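Side-chain contacts in precorrin-6Y C5,15-methyltransferase (Decarboxylating) (Geobacter metallireducens, PDB 3E05), which probably methylates precorrin-6Y with S-adenosylmethionine and decarboxylates it in adenosylcobalamin biosynthesis, this chain being its C-terminal, methyltransferase-like domain: residues D[24-27]-D[28-31]; D[37-40]-D[41-44]; D[74-77]-D[78-81]; D[153-157]-D[158-162]. All coordinates share one frame; numbering follows the deposited sequence.

Contact 1: residues D[24-27]-D[28-31]; sequences TKQE and VRAV
The carbonyl oxygen T24 O is gripped twice by the guanidinium of R29, in one of two modelled conformers. R29 NH2 donates to T24 O at 2.9 Å, and R29 NE adds a weak bond to T24 O at 3.0 Å. The NH2 bond is bent (138° at the hydrogen) and lies in the carbonyl plane, with T24 O tilted 20° from the guanidinium plane. A bend at chi3 (-52°) folds the arginine back over the start of helix 26-35, and Q26 CA lies over the centre of one guanidinium face. On the apolar branch of the threonine, T24 CG2 packs on V28 CG1 at 4.0 Å. K25 is the N-cap, and its carbonyl takes the first helical bond, R29 N to K25 O, at 2.9 Å. V28 N donates to water 1 at 2.8 Å, and that water donates to E27 OE1 at 2.7 Å. The other carboxylate oxygen of E27 pairs with K171 and with K35 of the second subunit, while R29 also bridges to D13 and E57. Water and two lysines hold the carboxylate near the amino end of the helix, where the helix dipole would probably stabilise its negative charge.

Contact 2: residues D[37-40]-D[41-44]; sequences RLQD and DLVM
With CG wedged between its own backbone N and carbonyl carbon (chi1 43°), Q39 lays its aliphatic part against L42, whose CG stands opposite the carbonyl carbon. They cross at a slant, Q39 CG meeting L42 CD1 at 3.7 Å. L42 CG also comes to 3.4 Å from Q39 O, at the mouth of a type II beta turn from Q39 to L42. That oxygen is buried without a polar partner in the model, and Q39 N likewise, so the turn is not closed by the usual bond between its first carbonyl and its last amide. At the corner D40 supplies a different tie. D40 OD1 accepts from D41 N at 2.8 Å; the bond is bent, 135° at the hydrogen, and reaches the carboxylate from 40° above its plane. The same oxygen takes the amide of N64, fastening the turn to a neighbouring loop. An alanine in place of D40 would probably leave both D41 N and N64 N without this acceptor and let the corner move more freely. Where the loop after helix 26-35 enters strand 43-47, L38 CD2 touches M44 SD at 4.2 Å, and both side chains rest on A58 of helix 53-61. D40 OD1 and D41 OD1 stand 4.4 Å apart, like charges probably tolerated because two backbone amides offset the charge of D40 and D41 is exposed to solvent.

Contact 3: residues D[74-77]-D[78-81]; sequences PQYL and GFIR
F79 leaves the helix with its CB 3.4 Å from Y76 O, and its ring then runs back past the preceding turn. F79 CG and CD2 lie under Q75 O, which sits 3.5 Å from the ring plane, over one face and displaced toward the rim. Further along, F79 CE2 meets Y76 CD1 at 3.7 Å, the two aromatic side chains crossing at a slant. At the tip, F79 CZ touches the amide nitrogen Q75 NE2 at 3.4 Å, and Q75 CG comes close as well. The glutamine, its chain drawn out from CG anti to the backbone N (chi1 -175°), brings its amide obliquely to the CZ end of the ring, the two planes 49° apart. This flank of helix 74-86, the crossover helix of the beta-alpha-beta unit with strands 66-71 and 92-96, is partly covered by A17 and L22; L77 and I80 pack on those strands. An alanine at F79 would probably strip Y76 CD1 and the Q75 amide of the ring they lean on, leaving the glutamine freer to swing. The backbone beneath is uneven: F79 N reaches Q75 O in a weak bond of 3.4 Å, whereas I80 N to Y76 O is 3.0 Å. Four residues after L77, R81 bends at chi3 (-61°) and lays a guanidinium face over L77 O, 3.7 Å from it, while R81 NH2 lies near L77 CB.

Contact 4: residues D[153-157]-D[158-162]; sequences EFLED and HGYMV
L155 and Y160 form the tight half of this helix end, and L155 O is its hub. Y160 N donates to L155 O at 3.1 Å, fairly straight at 156°, and H158 N adds a weak bond to the same oxygen. The tyrosine ring turns its edge to that carbonyl, so that L155 O lies in the ring plane, 3.2 Å from Y160 CD2. Beneath it the side chains cross at a slant, L155 CD2 against Y160 CD2, and L155 CB meets V162 CG2 at 3.7 Å. This apolar cluster is buried: L155 faces I138 and L140 of strand 137-142, while Y160 and V162 pack on strand 180-193. The ring's far end goes to D129 through a weak bond, and K194 makes a cation-pi contact.

The other flank is looser and involves water, though K179 of the second subunit packs on E156 and hydrogen-bonds V162 O. E156 CG still brushes V162 CG2, crossing it at about a right angle, but the carboxylate reaches V162 N through a water. Water 2 accepts from V162 N at 2.9 Å and has E156 OE2 at 3.2 Å among its possible acceptors. D157 and G159 are exposed; H158, of which one of two conformers is described, hydrogen-bonds D126 through NE2 and packs on helix 121-131. G159 N donates to E156 O at 3.2 Å, from well above the carbonyl plane. With G159 at positive phi (79°), this bond and that from Y160 N to L155 O make a Schellman motif, ending helix 145-157 and turning the chain into strand 161-173.

The four contacts share a domain whose strand order, 3-2-1-4-5-7-6, is that of class I S-adenosylmethionine-dependent methyltransferases. Contacts 1 and 2 bracket helix 26-35, one at its start and the other in the loop leading to strand 43-47; their centres are 18 Å apart. Helix 53-61 packs against both. Contact 3 lies in a crossover helix about 20 Å from contact 1, centre to centre; it packs on E71 at the end of strand 66-71, where in this fold an acidic residue commonly holds the ribose of S-adenosylmethionine. The centre of contact 4 is about 32 Å from that of contact 3, across the chain's centre. Contacts 1, 2 and 4, but not 3, reach the second subunit.

Contact 1: residues D[24-27]-D[28-31]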
loop_
_atom_site.group_PDB
_atom_site.type_symbol
_atom_site.label_atom_id
_atom_site.label_comp_id
_atom_site.label_asym_id
_atom_site.label_seq_id
_atom_site.Cartn_x
_atom_site.Cartn_y
_atom_site.Cartn_z
ATOM N N THR D 24 -5.610 13.777 -12.114
ATOM C CA THR D 24 -4.558 13.489 -11.135
ATOM C C THR D 24 -5.241 13.758 -9.807
ATOM O O THR D 24 -5.551 14.910 -9.486
ATOM C CB THR D 24 -3.338 14.417 -11.334
ATOM O OG1 THR D 24 -2.840 14.252 -12.659
ATOM C CG2 THR D 24 -2.226 14.096 -10.355
ATOM N N LYS D 25 -5.514 12.697 -9.059
ATOM C CA LYS D 25 -6.306 12.797 -7.828
ATOM C C LYS D 25 -5.542 13.605 -6.792
ATOM O O LYS D 25 -4.327 13.669 -6.846
ATOM C CB LYS D 25 -6.641 11.408 -7.298
ATOM C CG LYS D 25 -7.424 10.546 -8.310
ATOM C CD LYS D 25 -8.123 9.382 -7.639
ATOM C CE LYS D 25 -8.505 8.335 -8.662
ATOM N NZ LYS D 25 -9.610 8.841 -9.509
ATOM N N GLN D 26 -6.272 14.196 -5.849
ATOM C CA GLN D 26 -5.769 15.250 -4.968
ATOM C C GLN D 26 -4.474 14.965 -4.186
ATOM O O GLN D 26 -3.557 15.789 -4.197
ATOM C CB GLN D 26 -6.897 15.653 -4.017
ATOM C CG GLN D 26 -6.564 16.742 -3.036
ATOM C CD GLN D 26 -7.331 16.559 -1.755
ATOM O OE1 GLN D 26 -6.765 16.191 -0.736
ATOM N NE2 GLN D 26 -8.639 16.777 -1.811
ATOM N N GLU D 27 -4.410 13.811 -3.515
ATOM C CA GLU D 27 -3.248 13.397 -2.738
ATOM C C GLU D 27 -1.984 13.267 -3.581
ATOM O O GLU D 27 -0.937 13.863 -3.251
ATOM C CB GLU D 27 -3.556 12.100 -1.990
ATOM C CG GLU D 27 -4.766 12.205 -1.023
ATOM C CD GLU D 27 -6.131 12.027 -1.690
ATOM O OE1 GLU D 27 -6.236 11.739 -2.915
ATOM O OE2 GLU D 27 -7.126 12.198 -0.966
ATOM N N VAL D 28 -2.111 12.525 -4.683
ATOM C CA VAL D 28 -1.041 12.298 -5.652
ATOM C C VAL D 28 -0.629 13.628 -6.325
ATOM O O VAL D 28 0.535 13.868 -6.559
ATOM C CB VAL D 28 -1.458 11.209 -6.679
ATOM C CG1 VAL D 28 -0.635 11.292 -7.954
ATOM C CG2 VAL D 28 -1.320 9.818 -6.054
ATOM N N ARG D 29 -1.601 14.490 -6.584
ATOM C CA ARG D 29 -1.332 15.827 -7.107
ATOM C C ARG D 29 -0.396 16.603 -6.174
ATOM O O ARG D 29 0.554 17.184 -6.623
ATOM C CB ARG D 29 -2.644 16.592 -7.292
ATOM C CG ARG D 29 -2.548 17.826 -8.177
ATOM C CD ARG D 29 -3.880 18.579 -8.160
ATOM N NE ARG D 29 -5.015 17.712 -8.479
ATOM C CZ ARG D 29 -6.206 17.771 -7.878
ATOM N NH1 ARG D 29 -6.435 18.655 -6.916
ATOM N NH2 ARG D 29 -7.176 16.932 -8.228
ATOM N N ALA D 30 -0.703 16.615 -4.881
ATOM C CA ALA D 30 0.130 17.290 -3.873
ATOM C C ALA D 30 1.558 16.743 -3.879
ATOM O O ALA D 30 2.507 17.512 -3.944
ATOM C CB ALA D 30 -0.479 17.159 -2.493
ATOM N N VAL D 31 1.706 15.412 -3.856
ATOM C CA VAL D 31 3.046 14.793 -3.917
ATOM C C VAL D 31 3.775 15.172 -5.225
ATOM O O VAL D 31 4.970 15.477 -5.209
ATOM C CB VAL D 31 2.972 13.236 -3.809
ATOM C CG1 VAL D 31 4.376 12.631 -3.753
ATOM C CG2 VAL D 31 2.171 12.813 -2.573
HETATM O O HOH W 1 -4.429 10.880 -4.774
#

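Contact 2: residues D[37-40]-D[41-44]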
loop_
_atom_site.group_PDB
_atom_site.type_symbol
_atom_site.label_atom_id
_atom_site.label_comp_id
_atom_site.label_asym_id
_atom_site.label_seq_id
_atom_site.Cartn_x
_atom_site.Cartn_y
_atom_site.Cartn_z
ATOM N N ARG D 37 9.371 20.601 -7.132
ATOM C CA ARG D 37 10.252 21.599 -6.489
ATOM C C ARG D 37 10.004 23.007 -7.048
ATOM O O ARG D 37 10.903 23.636 -7.605
ATOM C CB ARG D 37 11.731 21.223 -6.649
ATOM C CG ARG D 37 12.186 20.036 -5.833
ATOM C CD ARG D 37 13.564 19.566 -6.286
ATOM N NE ARG D 37 14.522 20.663 -6.399
ATOM C CZ ARG D 37 15.646 20.616 -7.112
ATOM N NH1 ARG D 37 15.969 19.518 -7.794
ATOM N NH2 ARG D 37 16.446 21.675 -7.146
ATOM N N LEU D 38 8.766 23.458 -6.932
ATOM C CA LEU D 38 8.326 24.724 -7.500
ATOM C C LEU D 38 8.783 25.923 -6.672
ATOM O O LEU D 38 8.864 25.863 -5.451
ATOM C CB LEU D 38 6.798 24.740 -7.644
ATOM C CG LEU D 38 6.159 23.667 -8.548
ATOM C CD1 LEU D 38 4.648 23.916 -8.657
ATOM C CD2 LEU D 38 6.784 23.598 -9.926
ATOM N N GLN D 39 9.100 27.008 -7.360
ATOM C CA GLN D 39 9.291 28.297 -6.717
ATOM C C GLN D 39 8.690 29.320 -7.665
ATOM O O GLN D 39 8.501 29.019 -8.836
ATOM C CB GLN D 39 10.771 28.574 -6.422
ATOM C CG GLN D 39 11.736 28.211 -7.523
ATOM C CD GLN D 39 13.192 28.261 -7.070
ATOM O OE1 GLN D 39 13.707 27.318 -6.462
ATOM N NE2 GLN D 39 13.863 29.363 -7.377
ATOM N N ASP D 40 8.383 30.518 -7.175
ATOM C CA ASP D 40 7.735 31.527 -8.008
ATOM C C ASP D 40 8.619 31.953 -9.202
ATOM O O ASP D 40 9.825 31.723 -9.189
ATOM C CB ASP D 40 7.298 32.725 -7.158
ATOM C CG ASP D 40 6.077 33.425 -7.727
ATOM O OD1 ASP D 40 5.590 33.009 -8.798
ATOM O OD2 ASP D 40 5.598 34.394 -7.104
ATOM N N ASP D 41 7.984 32.488 -10.248
ATOM C CA ASP D 41 8.646 33.034 -11.455
ATOM C C ASP D 41 9.186 32.008 -12.453
ATOM O O ASP D 41 9.801 32.401 -13.448
ATOM C CB ASP D 41 9.760 34.047 -11.115
ATOM C CG ASP D 41 9.269 35.207 -10.271
ATOM O OD1 ASP D 41 8.300 35.886 -10.673
ATOM O OD2 ASP D 41 9.875 35.454 -9.210
ATOM N N LEU D 42 8.965 30.713 -12.215
ATOM C CA LEU D 42 9.476 29.685 -13.141
ATOM C C LEU D 42 8.538 29.450 -14.311
ATOM O O LEU D 42 7.361 29.775 -14.252
ATOM C CB LEU D 42 9.726 28.350 -12.426
ATOM C CG LEU D 42 10.771 28.276 -11.303
ATOM C CD1 LEU D 42 10.977 26.830 -10.897
ATOM C CD2 LEU D 42 12.102 28.889 -11.705
ATOM N N VAL D 43 9.065 28.860 -15.374
ATOM C CA VAL D 43 8.244 28.423 -16.483
ATOM C C VAL D 43 8.068 26.901 -16.400
ATOM O O VAL D 43 9.052 26.169 -16.299
ATOM C CB VAL D 43 8.840 28.835 -17.858
ATOM C CG1 VAL D 43 8.084 28.167 -19.028
ATOM C CG2 VAL D 43 8.814 30.363 -18.010
ATOM N N MET D 44 6.812 26.460 -16.436
ATOM C CA MET D 44 6.464 25.050 -16.370
ATOM C C MET D 44 5.695 24.605 -17.615
ATOM O O MET D 44 4.781 25.288 -18.057
ATOM C CB MET D 44 5.633 24.800 -15.107
ATOM C CG MET D 44 5.124 23.353 -14.907
ATOM S SD MET D 44 4.301 23.190 -13.299
ATOM C CE MET D 44 3.004 22.081 -13.778
#

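Contact 3: residues D[74-77]-D[78-81]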
loop_
_atom_site.group_PDB
_atom_site.type_symbol
_atom_site.label_atom_id
_atom_site.label_comp_id
_atom_site.label_asym_id
_atom_site.label_seq_id
_atom_site.Cartn_x
_atom_site.Cartn_y
_atom_site.Cartn_z
ATOM N N PRO D 74 -9.924 17.110 -27.829
ATOM C CA PRO D 74 -10.997 18.127 -27.880
ATOM C C PRO D 74 -11.973 18.119 -26.695
ATOM O O PRO D 74 -12.444 19.185 -26.285
ATOM C CB PRO D 74 -11.751 17.783 -29.173
ATOM C CG PRO D 74 -10.762 17.073 -30.022
ATOM C CD PRO D 74 -9.902 16.288 -29.058
ATOM N N GLN D 75 -12.289 16.946 -26.153
ATOM C CA GLN D 75 -13.161 16.876 -24.976
ATOM C C GLN D 75 -12.444 17.430 -23.739
ATOM O O GLN D 75 -13.045 18.149 -22.923
ATOM C CB GLN D 75 -13.607 15.436 -24.713
ATOM C CG GLN D 75 -14.620 15.312 -23.581
ATOM C CD GLN D 75 -14.846 13.882 -23.132
ATOM O OE1 GLN D 75 -14.259 12.942 -23.674
ATOM N NE2 GLN D 75 -15.700 13.713 -22.130
ATOM N N TYR D 76 -11.154 17.110 -23.624
ATOM C CA TYR D 76 -10.360 17.536 -22.480
ATOM C C TYR D 76 -10.039 19.025 -22.553
ATOM O O TYR D 76 -9.859 19.666 -21.520
ATOM C CB TYR D 76 -9.072 16.713 -22.330
ATOM C CG TYR D 76 -9.246 15.196 -22.232
ATOM C CD1 TYR D 76 -10.495 14.613 -21.991
ATOM C CD2 TYR D 76 -8.144 14.347 -22.347
ATOM C CE1 TYR D 76 -10.642 13.227 -21.906
ATOM C CE2 TYR D 76 -8.280 12.960 -22.257
ATOM C CZ TYR D 76 -9.531 12.410 -22.036
ATOM O OH TYR D 76 -9.683 11.041 -21.936
ATOM N N LEU D 77 -9.973 19.567 -23.771
ATOM C CA LEU D 77 -9.753 21.002 -23.973
ATOM C C LEU D 77 -10.863 21.856 -23.363
ATOM O O LEU D 77 -10.591 22.914 -22.768
ATOM C CB LEU D 77 -9.599 21.334 -25.451
ATOM C CG LEU D 77 -8.346 20.874 -26.187
ATOM C CD1 LEU D 77 -8.588 21.054 -27.670
ATOM C CD2 LEU D 77 -7.106 21.631 -25.735
ATOM N N GLY D 78 -12.104 21.383 -23.503
ATOM C CA GLY D 78 -13.265 22.039 -22.914
ATOM C C GLY D 78 -13.264 21.997 -21.399
ATOM O O GLY D 78 -13.623 22.996 -20.746
ATOM N N PHE D 79 -12.854 20.851 -20.840
ATOM C CA PHE D 79 -12.653 20.700 -19.389
ATOM C C PHE D 79 -11.657 21.746 -18.901
ATOM O O PHE D 79 -11.928 22.463 -17.935
ATOM C CB PHE D 79 -12.090 19.312 -19.030
ATOM C CG PHE D 79 -13.016 18.163 -19.298
ATOM C CD1 PHE D 79 -14.396 18.295 -19.178
ATOM C CD2 PHE D 79 -12.491 16.913 -19.628
ATOM C CE1 PHE D 79 -15.243 17.197 -19.421
ATOM C CE2 PHE D 79 -13.322 15.819 -19.868
ATOM C CZ PHE D 79 -14.699 15.960 -19.760
ATOM N N ILE D 80 -10.517 21.839 -19.590
ATOM C CA ILE D 80 -9.444 22.768 -19.215
ATOM C C ILE D 80 -9.929 24.218 -19.221
ATOM O O ILE D 80 -9.913 24.872 -18.174
ATOM C CB ILE D 80 -8.157 22.579 -20.065
ATOM C CG1 ILE D 80 -7.594 21.167 -19.851
ATOM C CG2 ILE D 80 -7.110 23.610 -19.665
ATOM C CD1 ILE D 80 -6.446 20.791 -20.770
ATOM N N ARG D 81 -10.410 24.680 -20.382
ATOM C CA ARG D 81 -11.056 25.984 -20.531
ATOM C C ARG D 81 -11.994 26.312 -19.369
ATOM O O ARG D 81 -11.869 27.377 -18.758
ATOM C CB ARG D 81 -11.828 26.024 -21.855
ATOM C CG ARG D 81 -11.971 27.404 -22.476
ATOM C CD ARG D 81 -12.568 27.328 -23.883
ATOM N NE ARG D 81 -11.733 26.557 -24.811
ATOM C CZ ARG D 81 -12.060 25.366 -25.313
ATOM N NH1 ARG D 81 -13.213 24.790 -24.985
ATOM N NH2 ARG D 81 -11.231 24.748 -26.147
#

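Contact 4: residues D[153-157]-D[158-162]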
loop_
_atom_site.group_PDB
_atom_site.type_symbol
_atom_site.label_atom_id
_atom_site.label_comp_id
_atom_site.label_asym_id
_atom_site.label_seq_id
_atom_site.Cartn_x
_atom_site.Cartn_y
_atom_site.Cartn_z
ATOM N N GLU D 153 14.019 4.310 -18.356
ATOM C CA GLU D 153 15.031 3.982 -19.363
ATOM C C GLU D 153 15.492 5.206 -20.173
ATOM O O GLU D 153 16.691 5.430 -20.321
ATOM C CB GLU D 153 14.508 2.882 -20.295
ATOM C CG GLU D 153 15.537 2.361 -21.304
ATOM C CD GLU D 153 14.919 1.542 -22.429
ATOM O OE1 GLU D 153 13.941 0.799 -22.183
ATOM O OE2 GLU D 153 15.423 1.637 -23.567
ATOM N N PHE D 154 14.545 5.993 -20.676
ATOM C CA PHE D 154 14.862 7.174 -21.504
ATOM C C PHE D 154 15.524 8.306 -20.729
ATOM O O PHE D 154 16.449 8.941 -21.224
ATOM C CB PHE D 154 13.629 7.704 -22.242
ATOM C CG PHE D 154 12.938 6.680 -23.100
ATOM C CD1 PHE D 154 13.665 5.689 -23.769
ATOM C CD2 PHE D 154 11.554 6.716 -23.256
ATOM C CE1 PHE D 154 13.019 4.739 -24.550
ATOM C CE2 PHE D 154 10.899 5.778 -24.049
ATOM C CZ PHE D 154 11.634 4.784 -24.697
ATOM N N LEU D 155 15.046 8.553 -19.517
ATOM C CA LEU D 155 15.620 9.584 -18.656
ATOM C C LEU D 155 17.027 9.226 -18.182
ATOM O O LEU D 155 17.891 10.098 -18.079
ATOM C CB LEU D 155 14.709 9.850 -17.447
ATOM C CG LEU D 155 13.362 10.550 -17.691
ATOM C CD1 LEU D 155 12.461 10.305 -16.509
ATOM C CD2 LEU D 155 13.507 12.051 -17.960
ATOM N N GLU D 156 17.261 7.948 -17.894
ATOM C CA GLU D 156 18.607 7.502 -17.529
ATOM C C GLU D 156 19.595 7.520 -18.698
ATOM O O GLU D 156 20.796 7.727 -18.490
ATOM C CB GLU D 156 18.565 6.143 -16.847
ATOM C CG GLU D 156 18.061 6.245 -15.407
ATOM C CD GLU D 156 18.206 4.960 -14.636
ATOM O OE1 GLU D 156 18.292 3.886 -15.275
ATOM O OE2 GLU D 156 18.230 5.030 -13.389
ATOM N N ASP D 157 19.078 7.318 -19.910
ATOM C CA ASP D 157 19.855 7.450 -21.147
ATOM C C ASP D 157 20.388 8.861 -21.353
ATOM O O ASP D 157 21.467 9.040 -21.933
ATOM C CB ASP D 157 19.011 7.077 -22.370
ATOM C CG ASP D 157 18.866 5.584 -22.556
ATOM O OD1 ASP D 157 19.524 4.818 -21.815
ATOM O OD2 ASP D 157 18.079 5.183 -23.444
ATOM N N HIS D 158 19.626 9.854 -20.888
ATOM C CA HIS D 158 19.998 11.260 -21.030
ATOM C C HIS D 158 20.780 11.778 -19.821
ATOM O O HIS D 158 20.994 12.975 -19.687
ATOM C CB HIS D 158 18.759 12.131 -21.276
ATOM C CG HIS D 158 18.090 11.885 -22.592
ATOM N ND1 HIS D 158 18.743 12.019 -23.799
ATOM C CD2 HIS D 158 16.815 11.543 -22.891
ATOM C CE1 HIS D 158 17.904 11.747 -24.783
ATOM N NE2 HIS D 158 16.726 11.456 -24.259
ATOM N N GLY D 159 21.195 10.870 -18.943
ATOM C CA GLY D 159 22.039 11.223 -17.799
ATOM C C GLY D 159 21.350 11.853 -16.602
ATOM O O GLY D 159 22.000 12.503 -15.778
ATOM N N TYR D 160 20.036 11.665 -16.489
ATOM C CA TYR D 160 19.290 12.177 -15.335
ATOM C C TYR D 160 19.412 11.232 -14.148
ATOM O O TYR D 160 19.445 10.004 -14.313
ATOM C CB TYR D 160 17.798 12.359 -15.665
ATOM C CG TYR D 160 17.511 13.501 -16.610
ATOM C CD1 TYR D 160 17.387 14.813 -16.140
ATOM C CD2 TYR D 160 17.355 13.272 -17.979
ATOM C CE1 TYR D 160 17.135 15.868 -17.012
ATOM C CE2 TYR D 160 17.105 14.322 -18.853
ATOM C CZ TYR D 160 16.998 15.608 -18.366
ATOM O OH TYR D 160 16.750 16.640 -19.240
ATOM N N MET D 161 19.491 11.816 -12.957
ATOM C CA MET D 161 19.205 11.090 -11.730
ATOM C C MET D 161 17.699 10.873 -11.718
ATOM O O MET D 161 16.946 11.813 -11.993
ATOM C CB MET D 161 19.586 11.925 -10.523
ATOM C CG MET D 161 20.888 11.542 -9.892
ATOM S SD MET D 161 20.650 11.277 -8.134
ATOM C CE MET D 161 19.916 9.639 -8.178
ATOM N N VAL D 162 17.259 9.650 -11.417
ATOM C CA VAL D 162 15.830 9.308 -11.418
ATOM C C VAL D 162 15.427 8.676 -10.074
ATOM O O VAL D 162 16.075 7.750 -9.598
ATOM C CB VAL D 162 15.450 8.379 -12.622
ATOM C CG1 VAL D 162 13.968 7.935 -12.567
ATOM C CG2 VAL D 162 15.727 9.066 -13.960
HETATM O O HOH W 2 19.020 7.298 -11.322
#